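Local coordinates for Galactose/lactose metabolism regulatory protein GAL80 (Saccharomyces cerevisiae, PDB 3BTV) that binds the transcription activator GAL4 and blocks its activation of the galactose and lactose metabolic genes when no inducing sugar is present, at residues I52-Y56 with F84-I90; I90-A96 with L119-E125; I161-K165 with I220-S226; I232-V236 with S417-N422; D263-F267 with S279-G284. The protein carries 1 engineered substitution. The contacts are given in a common frame with arbitrary orientation. Where two conformers were deposited one is given. Residues are numbered along the deposited sequence.

Contact 1 (I52-Y56 with F84-I90); sequences ITALY and FASSSTI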
# COMPACT_ATOMS: atom_id res chain seq x y z
N ILE B 52 -39.16 17.75 -14.65
CA ILE B 52 -38.36 18.15 -15.79
C ILE B 52 -39.14 19.08 -16.72
O ILE B 52 -39.99 18.63 -17.49
CB ILE B 52 -37.85 16.92 -16.58
CG1 ILE B 52 -36.83 16.14 -15.74
CG2 ILE B 52 -37.23 17.34 -17.90
CD1 ILE B 52 -36.33 14.87 -16.40
N THR B 53 -38.84 20.37 -16.64
CA THR B 53 -39.58 21.37 -17.40
C THR B 53 -38.81 21.84 -18.63
O THR B 53 -39.36 22.52 -19.50
CB THR B 53 -39.91 22.60 -16.54
OG1 THR B 53 -38.70 23.29 -16.19
CG2 THR B 53 -40.64 22.18 -15.27
N ALA B 54 -37.53 21.48 -18.71
CA ALA B 54 -36.70 21.89 -19.83
C ALA B 54 -35.69 20.81 -20.19
O ALA B 54 -35.35 19.96 -19.37
CB ALA B 54 -35.98 23.18 -19.50
N LEU B 55 -35.22 20.83 -21.43
CA LEU B 55 -34.31 19.81 -21.92
C LEU B 55 -33.54 20.40 -23.09
O LEU B 55 -34.12 21.10 -23.93
CB LEU B 55 -35.10 18.59 -22.40
CG LEU B 55 -34.60 17.20 -22.05
CD1 LEU B 55 -34.71 16.97 -20.56
CD2 LEU B 55 -35.38 16.14 -22.81
N TYR B 56 -32.24 20.13 -23.17
CA TYR B 56 -31.46 20.63 -24.31
C TYR B 56 -30.36 19.69 -24.78
O TYR B 56 -29.72 19.02 -23.98
CB TYR B 56 -30.85 22.00 -24.00
CG TYR B 56 -29.77 22.38 -25.00
CD1 TYR B 56 -30.10 22.95 -26.23
CD2 TYR B 56 -28.43 22.17 -24.72
CE1 TYR B 56 -29.12 23.30 -27.14
CE2 TYR B 56 -27.44 22.51 -25.63
CZ TYR B 56 -27.79 23.08 -26.84
OH TYR B 56 -26.82 23.42 -27.75
N PHE B 84 -32.31 27.81 -23.67
CA PHE B 84 -32.34 26.91 -22.53
C PHE B 84 -31.95 27.62 -21.23
O PHE B 84 -32.71 27.62 -20.26
CB PHE B 84 -31.43 25.70 -22.78
CG PHE B 84 -31.40 24.70 -21.64
CD1 PHE B 84 -32.38 23.72 -21.53
CD2 PHE B 84 -30.37 24.72 -20.71
CE1 PHE B 84 -32.35 22.80 -20.50
CE2 PHE B 84 -30.33 23.79 -19.66
CZ PHE B 84 -31.32 22.83 -19.56
N ALA B 85 -30.77 28.23 -21.22
CA ALA B 85 -30.21 28.83 -20.01
C ALA B 85 -30.97 30.08 -19.57
O ALA B 85 -30.99 30.41 -18.38
CB ALA B 85 -28.74 29.16 -20.21
N SER B 86 -31.57 30.78 -20.52
CA SER B 86 -32.29 32.02 -20.24
C SER B 86 -33.67 31.74 -19.65
O SER B 86 -34.16 32.51 -18.83
CB SER B 86 -32.42 32.86 -21.51
OG SER B 86 -31.14 33.20 -22.02
N SER B 87 -34.28 30.64 -20.08
CA SER B 87 -35.63 30.29 -19.64
C SER B 87 -35.81 30.50 -18.14
O SER B 87 -34.87 30.32 -17.37
CB SER B 87 -35.96 28.84 -20.01
OG SER B 87 -37.25 28.48 -19.55
N SER B 88 -37.01 30.89 -17.74
CA SER B 88 -37.32 31.08 -16.33
C SER B 88 -38.18 29.95 -15.81
O SER B 88 -38.62 29.97 -14.66
CB SER B 88 -38.02 32.42 -16.12
OG SER B 88 -39.04 32.61 -17.08
N THR B 89 -38.42 28.95 -16.65
CA THR B 89 -39.18 27.77 -16.25
C THR B 89 -38.28 26.78 -15.52
O THR B 89 -38.72 25.69 -15.15
CB THR B 89 -39.81 27.06 -17.46
OG1 THR B 89 -38.78 26.65 -18.37
CG2 THR B 89 -40.77 28.00 -18.19
N ILE B 90 -37.02 27.17 -15.31
CA ILE B 90 -36.01 26.28 -14.75
C ILE B 90 -35.50 26.72 -13.38
O ILE B 90 -35.09 27.87 -13.19
CB ILE B 90 -34.79 26.16 -15.68
CG1 ILE B 90 -35.22 25.75 -17.09
CG2 ILE B 90 -33.79 25.17 -15.11
CD1 ILE B 90 -34.09 25.82 -18.11
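F84 lays one face of its ring against the CB of Y56, CD1 to CB being 3.4 Å, at the place where the short helix 81-86 packs on a strand of the NAD-binding Rossmann fold. In that parallel sheet strand 50-56 runs between strands 21-26 and 76-78, and the residues 84-90 carry the chain out of the helix toward strand 92-95. A flat aromatic suits this site, its ring spanning the strand from A54 to Y56. F84 CE1 lies 3.8 Å from A54 CB and, near the plane of the ring, 3.6 Å from L55 N. A54 is small enough to let F84 and I90 meet over it: I90 CD1 comes within 3.5 Å of A54 CB. L55 points its CB away, to the other side of the strand, as the alternation of a beta strand requires, whereas the phenol of Y56 leads off from the contact. The helix ends at S86, and S87 is the first residue to leave helical angles. Small polar residues fit this partly exposed turn, since their hydroxyls can bond to each other across it: S87 OG and T89 OG1 share a hydrogen bond of 2.7 Å. The far end is fastened to the strand by T53, whose p rotamer lets OG1 donate a hydrogen bond of 2.6 Å to the carbonyl oxygen T89 O.

Contact 2 (I90-A96 with L119-E125); sequences IDMIVIA and LKYLFVE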
# COMPACT_ATOMS: atom_id res chain seq x y z
N ILE B 90 -37.02 27.17 -15.31
CA ILE B 90 -36.01 26.28 -14.75
C ILE B 90 -35.50 26.72 -13.38
O ILE B 90 -35.09 27.87 -13.19
CB ILE B 90 -34.79 26.16 -15.68
CG1 ILE B 90 -35.22 25.75 -17.09
CG2 ILE B 90 -33.79 25.17 -15.11
CD1 ILE B 90 -34.09 25.82 -18.11
N ASP B 91 -35.50 25.80 -12.43
CA ASP B 91 -35.02 26.07 -11.07
C ASP B 91 -33.66 25.41 -10.81
O ASP B 91 -32.79 25.98 -10.16
CB ASP B 91 -36.02 25.58 -10.04
CG ASP B 91 -37.41 26.13 -10.27
OD1 ASP B 91 -37.52 27.28 -10.75
OD2 ASP B 91 -38.39 25.42 -9.97
N MET B 92 -33.50 24.20 -11.32
CA MET B 92 -32.25 23.48 -11.18
C MET B 92 -31.73 22.99 -12.52
O MET B 92 -32.44 22.29 -13.25
CB MET B 92 -32.41 22.29 -10.23
CG MET B 92 -31.18 21.38 -10.22
SD MET B 92 -31.29 19.98 -9.06
CE MET B 92 -31.15 20.84 -7.50
N ILE B 93 -30.50 23.35 -12.85
CA ILE B 93 -29.88 22.87 -14.08
C ILE B 93 -28.96 21.69 -13.77
O ILE B 93 -28.15 21.76 -12.84
CB ILE B 93 -29.11 23.98 -14.81
CG1 ILE B 93 -30.09 25.00 -15.41
CG2 ILE B 93 -28.23 23.40 -15.90
CD1 ILE B 93 -29.43 26.24 -15.97
N VAL B 94 -29.11 20.62 -14.53
CA VAL B 94 -28.25 19.45 -14.39
C VAL B 94 -27.43 19.26 -15.65
O VAL B 94 -27.97 19.22 -16.75
CB VAL B 94 -29.07 18.17 -14.15
CG1 VAL B 94 -28.15 17.00 -13.87
CG2 VAL B 94 -30.03 18.37 -13.00
N ILE B 95 -26.11 19.18 -15.50
CA ILE B 95 -25.23 18.91 -16.63
C ILE B 95 -24.71 17.48 -16.53
O ILE B 95 -23.92 17.15 -15.64
CB ILE B 95 -24.05 19.88 -16.69
CG1 ILE B 95 -24.47 21.21 -17.30
CG2 ILE B 95 -22.93 19.31 -17.53
CD1 ILE B 95 -25.24 22.09 -16.36
N ALA B 96 -25.17 16.62 -17.44
CA ALA B 96 -24.73 15.22 -17.45
C ALA B 96 -24.16 14.85 -18.82
O ALA B 96 -24.66 13.96 -19.51
CB ALA B 96 -25.86 14.29 -17.06
N LEU B 119 -33.44 30.54 -11.22
CA LEU B 119 -32.37 29.56 -11.08
C LEU B 119 -31.81 29.56 -9.66
O LEU B 119 -31.37 30.59 -9.15
CB LEU B 119 -31.24 29.81 -12.08
CG LEU B 119 -30.22 28.66 -12.14
CD1 LEU B 119 -30.85 27.41 -12.75
CD2 LEU B 119 -28.97 29.05 -12.90
N LYS B 120 -31.85 28.39 -9.03
CA LYS B 120 -31.38 28.25 -7.65
C LYS B 120 -30.26 27.23 -7.54
O LYS B 120 -29.45 27.28 -6.62
CB LYS B 120 -32.54 27.83 -6.75
CG LYS B 120 -33.71 28.79 -6.73
CD LYS B 120 -33.34 30.12 -6.09
CE LYS B 120 -34.51 31.09 -6.10
NZ LYS B 120 -34.86 31.55 -7.47
N TYR B 121 -30.22 26.30 -8.49
CA TYR B 121 -29.31 25.17 -8.37
C TYR B 121 -28.57 24.82 -9.65
O TYR B 121 -29.15 24.82 -10.74
CB TYR B 121 -30.06 23.94 -7.89
CG TYR B 121 -30.76 24.12 -6.56
CD1 TYR B 121 -32.14 24.30 -6.50
CD2 TYR B 121 -30.04 24.13 -5.38
CE1 TYR B 121 -32.78 24.47 -5.29
CE2 TYR B 121 -30.68 24.30 -4.16
CZ TYR B 121 -32.04 24.47 -4.12
OH TYR B 121 -32.67 24.65 -2.91
N LEU B 122 -27.29 24.49 -9.50
CA LEU B 122 -26.51 23.94 -10.60
C LEU B 122 -25.89 22.62 -10.17
O LEU B 122 -25.13 22.55 -9.21
CB LEU B 122 -25.42 24.91 -11.05
CG LEU B 122 -24.49 24.32 -12.12
CD1 LEU B 122 -25.29 24.02 -13.40
CD2 LEU B 122 -23.33 25.26 -12.41
N PHE B 123 -26.23 21.56 -10.90
CA PHE B 123 -25.82 20.21 -10.56
C PHE B 123 -24.89 19.71 -11.66
O PHE B 123 -25.29 19.60 -12.82
CB PHE B 123 -27.07 19.33 -10.49
CG PHE B 123 -26.83 17.95 -9.93
CD1 PHE B 123 -27.91 17.13 -9.62
CD2 PHE B 123 -25.56 17.48 -9.71
CE1 PHE B 123 -27.71 15.87 -9.10
CE2 PHE B 123 -25.35 16.21 -9.19
CZ PHE B 123 -26.43 15.40 -8.89
N VAL B 124 -23.64 19.40 -11.29
CA VAL B 124 -22.65 18.91 -12.26
C VAL B 124 -22.08 17.59 -11.81
O VAL B 124 -21.89 17.36 -10.62
CB VAL B 124 -21.50 19.93 -12.48
CG1 VAL B 124 -20.53 19.44 -13.55
CG2 VAL B 124 -22.06 21.30 -12.87
N GLU B 125 -21.79 16.71 -12.76
CA GLU B 125 -21.16 15.44 -12.43
C GLU B 125 -19.66 15.57 -12.24
O GLU B 125 -19.03 16.48 -12.77
CB GLU B 125 -21.46 14.40 -13.50
CG GLU B 125 -22.90 13.94 -13.45
CD GLU B 125 -23.14 12.74 -14.33
OE1 GLU B 125 -22.71 12.78 -15.50
OE2 GLU B 125 -23.75 11.76 -13.84
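I90 leads into the strand from the loop, its CG2 4.4 Å from L119 CD1. D91 O accepts twice, from K120 N at 2.8 Å and Y121 N at 3.1 Å, while the carboxylate turns to a salt bridge with R22. M92 begins the parallel ladder opposite Y121; its flexible thioether bends so that CE reaches Y121 CB at 3.3 Å. Next, I93 uses both backbone groups, I93 N to Y121 O at 2.9 Å and F123 N to I93 O at 2.7 Å, and on the opposite face from M92 its CG1 meets L119 CD1 at 3.7 Å. V94 returns to the face of M92, with CG2 4.0 Å from F123 CB. I95 N then bonds to F123 O at 2.8 Å, and I95 CD1 touches L122 CD1 at 3.5 Å; beta-branched residues such as I93, V94 and I95 favour extended backbone and fill a sheet core. A96, small, leaves room for E125, which hydrogen-bonds to W34 and H39. The two strands are joined by a beta-alpha-beta crossover of the Rossmann fold: its helix 102-112 covers I93 and I95, helix 363-380 packs on M92, V94, Y121 and F123, and strand 21-26 lies along the other edge of 92-95.

Contact 3 (I161-K165 with I220-S226); sequences ILRAK and ILQYMTS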
# COMPACT_ATOMS: atom_id res chain seq x y z
N ILE B 161 -21.09 3.94 3.18
CA ILE B 161 -20.23 5.05 3.56
C ILE B 161 -20.77 5.76 4.79
O ILE B 161 -20.03 6.02 5.74
CB ILE B 161 -20.10 6.07 2.40
CG1 ILE B 161 -19.59 5.38 1.14
CG2 ILE B 161 -19.17 7.21 2.78
CD1 ILE B 161 -18.39 4.53 1.37
N LEU B 162 -22.06 6.08 4.79
CA LEU B 162 -22.65 6.80 5.92
C LEU B 162 -22.58 5.98 7.21
O LEU B 162 -22.29 6.52 8.27
CB LEU B 162 -24.09 7.22 5.60
CG LEU B 162 -24.14 8.31 4.53
CD1 LEU B 162 -25.56 8.50 4.04
CD2 LEU B 162 -23.55 9.60 5.08
N ARG B 163 -22.85 4.68 7.12
CA ARG B 163 -22.72 3.81 8.30
C ARG B 163 -21.27 3.81 8.81
O ARG B 163 -21.03 3.95 10.01
CB ARG B 163 -23.17 2.37 7.98
CG ARG B 163 -24.69 2.16 8.01
CD ARG B 163 -25.19 1.66 9.37
NE ARG B 163 -26.59 1.24 9.34
CZ ARG B 163 -27.20 0.54 10.29
NH1 ARG B 163 -26.53 0.16 11.37
NH2 ARG B 163 -28.48 0.21 10.17
N ALA B 164 -20.31 3.66 7.91
CA ALA B 164 -18.90 3.70 8.33
C ALA B 164 -18.55 5.04 9.01
O ALA B 164 -17.90 5.07 10.08
CB ALA B 164 -17.99 3.43 7.16
N LYS B 165 -18.98 6.13 8.39
CA LYS B 165 -18.73 7.47 8.92
C LYS B 165 -19.31 7.60 10.33
O LYS B 165 -18.68 8.16 11.23
CB LYS B 165 -19.35 8.54 8.02
CG LYS B 165 -19.04 10.00 8.44
CD LYS B 165 -19.56 10.98 7.37
CE LYS B 165 -19.51 12.44 7.81
NZ LYS B 165 -18.15 12.90 8.17
N ILE B 220 -14.36 9.75 -0.60
CA ILE B 220 -15.15 9.10 0.47
C ILE B 220 -14.26 8.78 1.65
O ILE B 220 -14.71 8.80 2.80
CB ILE B 220 -15.93 7.82 0.02
CG1 ILE B 220 -14.97 6.71 -0.39
CG2 ILE B 220 -16.92 8.13 -1.11
CD1 ILE B 220 -15.69 5.42 -0.75
N LEU B 221 -12.99 8.49 1.39
CA LEU B 221 -12.09 8.20 2.51
C LEU B 221 -12.02 9.41 3.43
O LEU B 221 -12.17 9.29 4.65
CB LEU B 221 -10.68 7.83 2.05
CG LEU B 221 -9.80 7.50 3.26
CD1 LEU B 221 -10.29 6.17 3.93
CD2 LEU B 221 -8.34 7.41 2.88
N GLN B 222 -11.81 10.58 2.84
CA GLN B 222 -11.70 11.81 3.61
C GLN B 222 -13.01 12.15 4.27
O GLN B 222 -13.04 12.64 5.40
CB GLN B 222 -11.27 12.97 2.71
CG GLN B 222 -9.85 12.82 2.22
CD GLN B 222 -9.54 13.82 1.12
OE1 GLN B 222 -8.93 14.85 1.36
NE2 GLN B 222 -9.98 13.53 -0.09
N TYR B 223 -14.09 11.88 3.56
CA TYR B 223 -15.42 12.12 4.11
C TYR B 223 -15.73 11.22 5.32
O TYR B 223 -16.26 11.69 6.33
CB TYR B 223 -16.48 11.95 3.01
CG TYR B 223 -17.88 12.33 3.45
CD1 TYR B 223 -18.19 13.64 3.81
CD2 TYR B 223 -18.89 11.38 3.51
CE1 TYR B 223 -19.46 13.99 4.20
CE2 TYR B 223 -20.18 11.73 3.91
CZ TYR B 223 -20.45 13.03 4.26
OH TYR B 223 -21.71 13.37 4.66
N MET B 224 -15.37 9.94 5.24
CA MET B 224 -15.63 8.98 6.32
C MET B 224 -14.78 9.23 7.56
O MET B 224 -15.22 9.00 8.68
CB MET B 224 -15.35 7.55 5.85
CG MET B 224 -16.40 6.95 4.97
SD MET B 224 -16.00 5.22 4.61
CE MET B 224 -14.48 5.37 3.65
N THR B 225 -13.54 9.66 7.35
CA THR B 225 -12.64 9.88 8.46
C THR B 225 -12.72 11.32 8.93
O THR B 225 -12.10 11.70 9.91
CB THR B 225 -11.17 9.55 8.09
OG1 THR B 225 -10.72 10.45 7.06
CG2 THR B 225 -11.05 8.10 7.61
N SER B 226 -13.50 12.13 8.22
CA SER B 226 -13.57 13.56 8.52
C SER B 226 -12.18 14.20 8.61
O SER B 226 -11.88 14.92 9.55
CB SER B 226 -14.31 13.82 9.83
OG SER B 226 -15.64 13.33 9.78
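A buried lysine, K165, runs its alkyl chain and its charge over the face of the Y223 ring: CD lies 3.9 Å and NZ 4.4 Å from the ring centroid, a CH-pi contact and a cation-pi interaction from one side chain. The long, mostly extended lysine also lets NZ donate to Y223 O at 2.9 Å, and K165 NZ lies 3.0 Å from S226 OG. F397 O, in a loop, is a further hydrogen-bond partner of NZ. That charge sits beside the C-terminal end of helix 209-225, which closes in a Schellman motif with S226, at positive phi, as its C-prime residue. Helices 159-169 and 209-225 lie together on the mixed sheet of the C-terminal domain, their segment axes 8.9 Å apart and inclined at 39°. Away from K165 the packing is apolar: I161 sends CD1 to I220 CD1 and CG2 to M224 CG, both at 3.5 Å, where branched isoleucines fit against the flexible methionine, while the small A164 admits the sulfur, its CB 3.7 Å from M224 SD.

Contact 4 (I232-V236 with S417-N422); sequences INAMV and SVYKSN
At the centre, A234 CB meets V418 CG1 at 3.5 Å, alanine being small enough for close approach. V418 (t) has CG1 4.1 Å from V236 CG2 and CG2 4.3 Å from I232 CD1; I232, chi1 62° and chi2 135°, between wells, lays its CD1 3.8 Å from S417 O. V236 (t) reaches Y419 (m) CE2 with CG1 at 3.9 Å. Strand 232-236 has beta angles (phi -116 to -142°, psi 128 to 155°), helix 417-422 alpha-helical ones near -60/-45°; their axes, 6.3 Å apart, cross at -74°, with M235 and N422 the closest CA pair at 4.8 Å. This is a helix laid across the face of the mixed sheet near its edge; I232, A234 and V236 point CB toward it, N233 and M235 away, where T427 of the second subunit packs on both. Polar side chains finish the border by receiving strand amides: A234 N donates to S421 OG (t) at 2.9 Å, that hydroxyl bonding S426 O, and V236 N to N422 OD1 (chi1 t, chi2 62°) at 2.9 Å.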
# COMPACT_ATOMS: atom_id res chain seq x y z
N ILE B 232 1.34 14.11 0.88
CA ILE B 232 1.14 13.00 -0.04
C ILE B 232 2.34 12.78 -0.95
O ILE B 232 3.11 13.70 -1.24
CB ILE B 232 -0.09 13.21 -0.93
CG1 ILE B 232 0.12 14.46 -1.79
CG2 ILE B 232 -1.33 13.39 -0.08
CD1 ILE B 232 -0.26 14.31 -3.23
N ASN B 233 2.47 11.55 -1.42
CA ASN B 233 3.39 11.23 -2.50
C ASN B 233 2.70 10.27 -3.45
O ASN B 233 2.04 9.32 -3.02
CB ASN B 233 4.65 10.54 -1.97
CG ASN B 233 5.74 10.45 -3.04
OD1 ASN B 233 6.57 11.35 -3.19
ND2 ASN B 233 5.74 9.35 -3.80
N ALA B 234 2.86 10.50 -4.74
CA ALA B 234 2.29 9.60 -5.73
C ALA B 234 3.27 9.20 -6.83
O ALA B 234 4.17 9.96 -7.20
CB ALA B 234 1.07 10.22 -6.35
N MET B 235 3.08 8.01 -7.35
CA MET B 235 3.73 7.62 -8.59
C MET B 235 2.64 7.15 -9.53
O MET B 235 1.81 6.30 -9.18
CB MET B 235 4.74 6.51 -8.35
CG MET B 235 5.83 6.88 -7.36
SD MET B 235 6.89 5.47 -6.96
CE MET B 235 7.98 6.22 -5.75
N VAL B 236 2.63 7.72 -10.73
CA VAL B 236 1.59 7.47 -11.72
C VAL B 236 2.23 6.78 -12.91
O VAL B 236 3.26 7.21 -13.42
CB VAL B 236 0.94 8.79 -12.15
CG1 VAL B 236 -0.14 8.55 -13.21
CG2 VAL B 236 0.37 9.50 -10.93
N SER B 417 -2.43 17.76 -7.33
CA SER B 417 -1.26 17.47 -6.51
C SER B 417 -0.72 16.06 -6.67
O SER B 417 0.50 15.85 -6.62
CB SER B 417 -1.55 17.74 -5.04
OG SER B 417 -2.01 19.07 -4.89
N VAL B 418 -1.60 15.08 -6.84
CA VAL B 418 -1.12 13.74 -7.14
C VAL B 418 -0.20 13.76 -8.38
O VAL B 418 0.93 13.25 -8.36
CB VAL B 418 -2.27 12.74 -7.34
CG1 VAL B 418 -1.78 11.50 -8.03
CG2 VAL B 418 -2.91 12.36 -5.98
N TYR B 419 -0.67 14.38 -9.46
CA TYR B 419 0.13 14.50 -10.68
C TYR B 419 1.42 15.32 -10.49
O TYR B 419 2.44 14.99 -11.08
CB TYR B 419 -0.71 15.05 -11.84
CG TYR B 419 -1.58 14.01 -12.49
CD1 TYR B 419 -2.95 14.04 -12.35
CD2 TYR B 419 -1.02 12.98 -13.24
CE1 TYR B 419 -3.75 13.08 -12.93
CE2 TYR B 419 -1.81 12.02 -13.83
CZ TYR B 419 -3.18 12.08 -13.67
OH TYR B 419 -3.98 11.13 -14.26
N LYS B 420 1.36 16.38 -9.68
CA LYS B 420 2.56 17.17 -9.40
C LYS B 420 3.60 16.32 -8.70
O LYS B 420 4.76 16.31 -9.10
CB LYS B 420 2.26 18.39 -8.52
CG LYS B 420 1.90 19.65 -9.25
CD LYS B 420 1.93 20.84 -8.30
CE LYS B 420 0.86 21.86 -8.67
NZ LYS B 420 0.79 22.11 -10.14
N SER B 421 3.17 15.62 -7.65
CA SER B 421 4.04 14.76 -6.88
C SER B 421 4.80 13.79 -7.75
O SER B 421 6.00 13.60 -7.58
CB SER B 421 3.21 13.95 -5.84
OG SER B 421 4.07 13.05 -5.18
N ASN B 422 4.09 13.14 -8.66
CA ASN B 422 4.70 12.22 -9.61
C ASN B 422 5.75 12.92 -10.50
O ASN B 422 6.86 12.42 -10.71
CB ASN B 422 3.62 11.60 -10.49
CG ASN B 422 4.18 10.64 -11.51
OD1 ASN B 422 4.78 9.63 -11.16
ND2 ASN B 422 4.00 10.96 -12.79

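Contact 5 (D263-F267 with S279-G284); sequences DHLLF and SCSFKG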
# COMPACT_ATOMS: atom_id res chain seq x y z
N ASP B 263 -2.20 3.54 -16.16
CA ASP B 263 -2.66 2.19 -15.84
C ASP B 263 -2.32 1.77 -14.42
O ASP B 263 -2.63 0.65 -14.01
CB ASP B 263 -2.06 1.17 -16.81
CG ASP B 263 -0.64 1.49 -17.17
OD1 ASP B 263 0.24 1.34 -16.31
OD2 ASP B 263 -0.42 1.92 -18.33
N HIS B 264 -1.66 2.64 -13.66
CA HIS B 264 -1.45 2.33 -12.23
C HIS B 264 -1.17 3.58 -11.43
O HIS B 264 -0.53 4.51 -11.92
CB HIS B 264 -0.29 1.36 -12.02
CG HIS B 264 -0.43 0.52 -10.79
ND1 HIS B 264 0.01 0.93 -9.55
CD2 HIS B 264 -0.94 -0.72 -10.61
CE1 HIS B 264 -0.23 -0.01 -8.66
NE2 HIS B 264 -0.79 -1.04 -9.28
N LEU B 265 -1.65 3.59 -10.20
CA LEU B 265 -1.40 4.67 -9.28
C LEU B 265 -0.92 4.09 -7.96
O LEU B 265 -1.57 3.19 -7.38
CB LEU B 265 -2.67 5.50 -9.05
CG LEU B 265 -2.59 6.51 -7.88
CD1 LEU B 265 -1.64 7.66 -8.20
CD2 LEU B 265 -3.95 7.06 -7.49
N LEU B 266 0.21 4.58 -7.48
CA LEU B 266 0.66 4.31 -6.11
C LEU B 266 0.50 5.61 -5.38
O LEU B 266 0.95 6.65 -5.85
CB LEU B 266 2.13 3.89 -6.05
CG LEU B 266 2.56 2.62 -6.78
CD1 LEU B 266 4.07 2.46 -6.73
CD2 LEU B 266 1.87 1.39 -6.20
N PHE B 267 -0.16 5.56 -4.23
CA PHE B 267 -0.40 6.79 -3.49
C PHE B 267 -0.24 6.52 -2.01
O PHE B 267 -0.80 5.55 -1.48
CB PHE B 267 -1.80 7.33 -3.80
CG PHE B 267 -2.26 8.42 -2.86
CD1 PHE B 267 -2.19 9.76 -3.23
CD2 PHE B 267 -2.80 8.11 -1.62
CE1 PHE B 267 -2.63 10.76 -2.38
CE2 PHE B 267 -3.24 9.11 -0.76
CZ PHE B 267 -3.17 10.43 -1.14
N SER B 279 -2.07 4.11 2.82
CA SER B 279 -1.36 3.49 1.71
C SER B 279 -2.35 3.02 0.65
O SER B 279 -3.31 2.31 0.96
CB SER B 279 -0.53 2.30 2.21
OG SER B 279 0.04 1.58 1.12
N CYS B 280 -2.07 3.35 -0.60
CA CYS B 280 -3.04 3.09 -1.65
C CYS B 280 -2.45 2.64 -2.97
O CYS B 280 -1.49 3.22 -3.48
CB CYS B 280 -3.88 4.34 -1.86
SG CYS B 280 -4.96 4.17 -3.25
N SER B 281 -3.05 1.60 -3.53
CA SER B 281 -2.61 1.07 -4.83
C SER B 281 -3.82 0.85 -5.72
O SER B 281 -4.72 0.07 -5.38
CB SER B 281 -1.85 -0.24 -4.63
OG SER B 281 -1.34 -0.73 -5.85
N PHE B 282 -3.85 1.53 -6.87
CA PHE B 282 -4.88 1.34 -7.88
C PHE B 282 -4.34 0.78 -9.18
O PHE B 282 -3.49 1.40 -9.83
CB PHE B 282 -5.58 2.66 -8.17
CG PHE B 282 -6.67 2.99 -7.20
CD1 PHE B 282 -7.98 2.69 -7.48
CD2 PHE B 282 -6.37 3.61 -6.00
CE1 PHE B 282 -8.98 3.00 -6.58
CE2 PHE B 282 -7.36 3.92 -5.10
CZ PHE B 282 -8.66 3.62 -5.39
N LYS B 283 -4.84 -0.39 -9.57
CA LYS B 283 -4.51 -1.01 -10.85
C LYS B 283 -5.48 -0.54 -11.92
O LYS B 283 -6.66 -0.33 -11.66
CB LYS B 283 -4.63 -2.53 -10.74
CG LYS B 283 -3.87 -3.10 -9.56
CD LYS B 283 -4.30 -4.51 -9.21
CE LYS B 283 -3.50 -5.55 -10.00
NZ LYS B 283 -3.68 -5.41 -11.47
N GLY B 284 -4.96 -0.43 -13.13
CA GLY B 284 -5.72 -0.03 -14.30
C GLY B 284 -7.08 -0.61 -14.69
O GLY B 284 -8.01 0.17 -14.80
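Strands 264-271 and 276-283 form a beta hairpin in the mixed sheet of the C-terminal domain, and residues 263-267 and 279-284 are the part of it nearest its open end. The strands run antiparallel, 179° apart in direction, with axes 4.8 Å from each other. L265 and F282 make a hydrogen-bonded pair, L265 N to F282 O and F282 N to L265 O both at 2.9 Å; F267 and C280 make the next, F267 N to C280 O at 2.8 Å and C280 N to F267 O at 2.7 Å. Their side chains share one face, where helices 209-225 and 405-424 lie, so large apolar residues suit it: L265 CB is 4.2 Å from F282 CB, and C280, compact, lets its CB approach the edge of the F267 ring, 3.9 Å from CD2. The non-hydrogen-bonded pairs, H264 with K283 and L266 with S281, put their side chains on the other face, which the second subunit meets, H264 packing on S178 and L266 on Q268 of that subunit. At the start of strand 264-271 D263 and H264 lie together opposite F237 of strand 229-237, a classic beta bulge, and the D263 carboxylate hydrogen-bonds to N239 N and I240 N and forms a salt bridge with K259. Glycine fits beside the bulge, since a CB on G284 would clash with D263 O, to which G284 N makes a weak hydrogen bond of 2.7 Å.

How the contacts relate
From the N terminus, contact 1 closes first, bringing helix 81-86 and its exit onto strand 50-56. Contact 2 follows in series, sharing I90 and closing the beta-alpha-beta unit of strands 92-95 and 121-125 in the same parallel sheet. Contact 3 opens only after both, in the C-terminal domain, its centre about 26 Å from that of contact 2, and pairs two helices on the mixed sheet. Contact 4 makes the longest closure, 181 residues, returning helix 405-424 to strand 229-237. The short hairpin of contact 5 falls within that span; strands 229-237 and 264-271 are sheet neighbours, M235 O lying 2.9 Å from L266 N, and both contacts touch the second subunit.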